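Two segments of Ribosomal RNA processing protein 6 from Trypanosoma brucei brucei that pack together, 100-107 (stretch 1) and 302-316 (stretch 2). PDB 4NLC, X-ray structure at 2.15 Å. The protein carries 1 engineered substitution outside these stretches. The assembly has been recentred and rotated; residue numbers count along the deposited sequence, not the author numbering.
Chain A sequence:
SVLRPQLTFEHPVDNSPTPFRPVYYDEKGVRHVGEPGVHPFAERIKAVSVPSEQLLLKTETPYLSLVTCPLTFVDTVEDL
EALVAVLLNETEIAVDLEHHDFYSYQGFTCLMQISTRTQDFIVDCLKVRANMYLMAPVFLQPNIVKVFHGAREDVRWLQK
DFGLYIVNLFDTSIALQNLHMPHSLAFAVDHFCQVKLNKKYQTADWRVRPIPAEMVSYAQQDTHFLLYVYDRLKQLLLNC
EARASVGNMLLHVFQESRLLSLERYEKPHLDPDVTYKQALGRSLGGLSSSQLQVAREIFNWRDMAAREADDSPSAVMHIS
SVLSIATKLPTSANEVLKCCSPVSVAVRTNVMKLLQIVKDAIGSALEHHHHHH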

# COMPACT_ATOMS: atom_id res chain seq x y z
N HIS A 100 1.53 2.42 6.04
CA HIS A 100 2.42 2.07 7.14
C HIS A 100 2.71 0.57 7.11
O HIS A 100 1.79 -0.24 7.06
N ASP A 101 3.97 0.19 7.21
CA ASP A 101 4.32 -1.21 7.15
C ASP A 101 5.20 -1.71 8.28
O ASP A 101 5.32 -2.92 8.41
N PHE A 102 5.85 -0.83 9.07
CA PHE A 102 6.77 -1.31 10.13
C PHE A 102 6.07 -1.95 11.33
O PHE A 102 6.41 -3.07 11.69
N TYR A 103 5.12 -1.26 11.96
CA TYR A 103 4.38 -1.73 13.14
C TYR A 103 3.03 -2.33 12.77
O TYR A 103 1.99 -2.00 13.34
N SER A 104 3.07 -3.24 11.79
CA SER A 104 1.94 -3.96 11.25
C SER A 104 2.47 -5.11 10.39
O SER A 104 3.41 -4.92 9.60
N TYR A 105 1.86 -6.31 10.56
CA TYR A 105 2.27 -7.48 9.78
C TYR A 105 1.99 -7.31 8.29
O TYR A 105 2.91 -7.39 7.49
N GLN A 106 0.73 -7.08 7.93
CA GLN A 106 0.35 -6.90 6.53
C GLN A 106 0.51 -5.46 6.11
O GLN A 106 0.60 -5.18 4.92
N GLY A 107 0.52 -4.55 7.08
CA GLY A 107 0.59 -3.13 6.80
C GLY A 107 -0.82 -2.58 6.67
O GLY A 107 -1.79 -3.35 6.66
N ARG A 302 10.19 -15.94 14.07
CA ARG A 302 10.09 -14.49 13.91
C ARG A 302 8.86 -14.12 13.11
O ARG A 302 8.20 -13.14 13.45
N ASP A 303 8.53 -14.92 12.09
CA ASP A 303 7.34 -14.68 11.28
C ASP A 303 6.06 -14.98 12.09
O ASP A 303 5.14 -14.18 12.05
N MET A 304 6.02 -16.10 12.83
CA MET A 304 4.89 -16.45 13.70
C MET A 304 4.64 -15.36 14.77
O MET A 304 3.52 -14.85 14.87
N ALA A 305 5.69 -14.93 15.47
CA ALA A 305 5.62 -13.89 16.49
C ALA A 305 5.18 -12.53 15.90
O ALA A 305 4.53 -11.75 16.58
N ALA A 306 5.52 -12.28 14.63
CA ALA A 306 5.18 -11.05 13.92
C ALA A 306 3.67 -11.01 13.65
O ALA A 306 3.05 -9.95 13.81
N ARG A 307 3.10 -12.17 13.27
CA ARG A 307 1.67 -12.40 13.02
C ARG A 307 0.82 -12.17 14.27
O ARG A 307 -0.18 -11.44 14.22
N GLU A 308 1.28 -12.75 15.38
CA GLU A 308 0.67 -12.66 16.70
C GLU A 308 0.70 -11.22 17.26
O GLU A 308 -0.32 -10.73 17.76
N ALA A 309 1.83 -10.53 17.14
CA ALA A 309 1.97 -9.17 17.65
C ALA A 309 1.38 -8.14 16.70
O ALA A 309 1.15 -6.99 17.10
N ASP A 310 1.07 -8.56 15.47
CA ASP A 310 0.62 -7.71 14.37
C ASP A 310 1.69 -6.63 14.10
O ASP A 310 1.40 -5.43 14.03
N ASP A 311 2.94 -7.09 14.02
CA ASP A 311 4.10 -6.26 13.73
C ASP A 311 4.78 -6.81 12.49
O ASP A 311 4.61 -7.98 12.17
N SER A 312 5.60 -6.00 11.80
CA SER A 312 6.32 -6.58 10.67
C SER A 312 7.44 -7.49 11.26
O SER A 312 7.87 -7.22 12.39
N PRO A 313 7.92 -8.54 10.55
CA PRO A 313 9.04 -9.34 11.09
C PRO A 313 10.25 -8.48 11.53
O PRO A 313 10.85 -8.79 12.54
N SER A 314 10.53 -7.35 10.85
CA SER A 314 11.61 -6.42 11.23
C SER A 314 11.36 -5.73 12.58
O SER A 314 12.31 -5.44 13.29
N ALA A 315 10.09 -5.49 12.94
CA ALA A 315 9.77 -4.88 14.23
C ALA A 315 9.93 -5.92 15.38
O ALA A 315 10.10 -5.54 16.54
N VAL A 316 9.85 -7.22 15.06
CA VAL A 316 10.06 -8.26 16.07
C VAL A 316 11.57 -8.34 16.38
O VAL A 316 11.99 -8.26 17.54

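This is a compact, mixed contact in which an irregular segment lies against the turn between two helices, held by polar bonds to the turn and by one deeply inserted tyrosine, Y105. The CA atoms come nearest at S104 and D311 (4.0 Å, CA to CA) and at Y105 and S312 (4.2 Å, CA to CA), and the two stretches together bury 567 Å².

Y105 gives up the most area, 166 Å². Its CA-to-CB bond points sideways, but chi1 of -172° (t) with chi2 of 75° carries the ring along the first helix. There R307, with chi1 m and chi2 and chi3 t, sets its CG over one ring face: R307 CG sits 3.6 Å from the Y105 ring centroid and 13° off the normal, good CH-pi geometry. A306 CB approaches the ring edge, 3.7 Å from Y105 CD1, and P313 CG lies 4.1 Å from Y105 CE1. At the tip, Y105 OH donates to D303 OD1 at 2.7 Å. The other carboxylate oxygen, D303 OD2, takes a salt bridge from R307 NE at 2.7 Å, so D303 ties the tyrosine and the arginine together. Y105 OH also lies 2.9 Å from R307 NH2, but the angle is too poor for a hydrogen bond; the hydroxyl rests over the guanidinium face.

D310, just past the helix with positive phi (58°), uses a t rotamer to bring its carboxylate to stretch 1. D310 OD1 accepts from Y105 N at 3.2 Å with an N-H...O angle of 162°. Two waters extend this link: one donates to D310 OD2 and bonds S104 OG, both at 2.7 Å; the other donates to D310 OD1 at 2.7 Å and accepts from Q106 N at 3.1 Å. S104 itself points away, its OG (chi1 t) accepting from G107 N at 2.9 Å.

S312, chi1 p, serves both stretches. Its OG donates to F102 O at 2.7 Å, and S312 N reaches the same F102 O at 3.0 Å and 152°. As N-cap, S312 OG also accepts from A315 N at 3.3 Å.

F102 starts away from stretch 2, yet its t rotamer returns the ring to the second helix. A315 CB, which points toward stretch 1, stands 4.1 Å from the F102 ring centroid and 27° off the normal, while F102 CE1 meets S314 CB at 3.7 Å. Y103, chi1 m, gives up less area to the contact, 36 Å² against 70 Å² for F102: Y103 CB touches D311 OD1 at 3.7 Å and Y103 CD1 lies 4.2 Å from A315 CB.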

# COMPACT_ATOMS: atom_id res chain seq x y z
CB HIS A 100 1.85 2.50 8.52
CG HIS A 100 2.81 2.17 9.64
ND1 HIS A 100 3.93 2.96 9.89
CD2 HIS A 100 2.84 1.09 10.46
CE1 HIS A 100 4.57 2.36 10.88
NE2 HIS A 100 3.96 1.24 11.26
CB ASP A 101 4.97 -1.56 5.78
CG ASP A 101 6.20 -0.77 5.38
OD1 ASP A 101 7.09 -0.58 6.24
OD2 ASP A 101 6.31 -0.39 4.19
CB PHE A 102 7.73 -0.21 10.59
CG PHE A 102 8.94 -0.75 11.31
CD1 PHE A 102 9.97 -1.38 10.61
CD2 PHE A 102 9.06 -0.64 12.68
CE1 PHE A 102 11.08 -1.90 11.28
CE2 PHE A 102 10.18 -1.15 13.35
CZ PHE A 102 11.18 -1.78 12.64
CB TYR A 103 4.24 -0.61 14.18
CG TYR A 103 5.57 -0.13 14.71
CD1 TYR A 103 6.28 -0.86 15.65
CD2 TYR A 103 6.10 1.10 14.30
CE1 TYR A 103 7.49 -0.41 16.16
CE2 TYR A 103 7.30 1.58 14.82
CZ TYR A 103 8.00 0.81 15.73
OH TYR A 103 9.20 1.25 16.25
CB SER A 104 1.05 -3.05 10.41
OG SER A 104 -0.00 -3.80 9.83
CB TYR A 105 1.65 -8.77 10.31
CG TYR A 105 2.24 -9.97 9.62
CD1 TYR A 105 3.53 -10.41 9.93
CD2 TYR A 105 1.56 -10.62 8.60
CE1 TYR A 105 4.11 -11.47 9.24
CE2 TYR A 105 2.13 -11.68 7.91
CZ TYR A 105 3.40 -12.11 8.24
OH TYR A 105 3.95 -13.18 7.57
CB GLN A 106 -1.11 -7.34 6.30
CG GLN A 106 -1.37 -8.84 6.53
CD GLN A 106 -2.83 -9.18 6.33
OE1 GLN A 106 -3.42 -8.95 5.26
NE2 GLN A 106 -3.46 -9.66 7.38
CB ARG A 302 11.39 -13.88 13.33
CG ARG A 302 11.42 -12.36 13.36
CD ARG A 302 12.63 -11.79 12.65
NE ARG A 302 12.53 -12.01 11.22
CZ ARG A 302 12.87 -11.12 10.30
NH1 ARG A 302 13.37 -9.95 10.65
NH2 ARG A 302 12.71 -11.40 9.02
CB ASP A 303 7.38 -15.44 9.96
CG ASP A 303 6.25 -15.01 9.04
OD1 ASP A 303 6.39 -13.97 8.36
OD2 ASP A 303 5.21 -15.70 9.03
CB MET A 304 5.11 -17.83 14.37
CG MET A 304 4.95 -18.99 13.40
SD MET A 304 5.34 -20.67 14.04
CE MET A 304 3.82 -21.54 13.58
CB ALA A 305 6.95 -13.76 17.19
CB ALA A 306 5.95 -10.96 12.62
CB ARG A 307 1.44 -13.80 12.44
CG ARG A 307 1.91 -13.91 11.00
CD ARG A 307 1.79 -15.33 10.48
NE ARG A 307 2.51 -15.50 9.22
CZ ARG A 307 1.96 -15.53 8.00
NH1 ARG A 307 0.64 -15.38 7.85
NH2 ARG A 307 2.71 -15.70 6.94
CB GLU A 308 1.38 -13.63 17.67
CG GLU A 308 1.25 -15.10 17.28
CD GLU A 308 -0.18 -15.62 17.21
OE1 GLU A 308 -0.85 -15.66 18.27
OE2 GLU A 308 -0.63 -15.95 16.09
CB ALA A 309 3.44 -8.86 17.91
CB ASP A 310 -0.80 -7.13 14.53
CG ASP A 310 -1.30 -6.47 13.24
OD1 ASP A 310 -0.82 -6.86 12.14
OD2 ASP A 310 -2.13 -5.53 13.33
CB ASP A 311 5.07 -6.31 14.92
CG ASP A 311 4.98 -5.11 15.84
OD1 ASP A 311 4.33 -4.11 15.47
OD2 ASP A 311 5.58 -5.17 16.93
CB SER A 312 6.94 -5.49 9.80
OG SER A 312 8.01 -4.85 10.46
CB PRO A 313 9.38 -10.29 9.92
CG PRO A 313 8.10 -10.43 9.19
CD PRO A 313 7.55 -9.02 9.20
CB SER A 314 11.84 -5.38 10.14
OG SER A 314 12.35 -6.00 8.97
CB ALA A 315 8.38 -4.26 14.21
CB VAL A 316 9.48 -9.64 15.63
CG1 VAL A 316 9.96 -10.77 16.54
CG2 VAL A 316 7.96 -9.60 15.58
O HOH W 1 -2.28 -3.89 11.18
O HOH W 2 -1.84 -6.97 9.65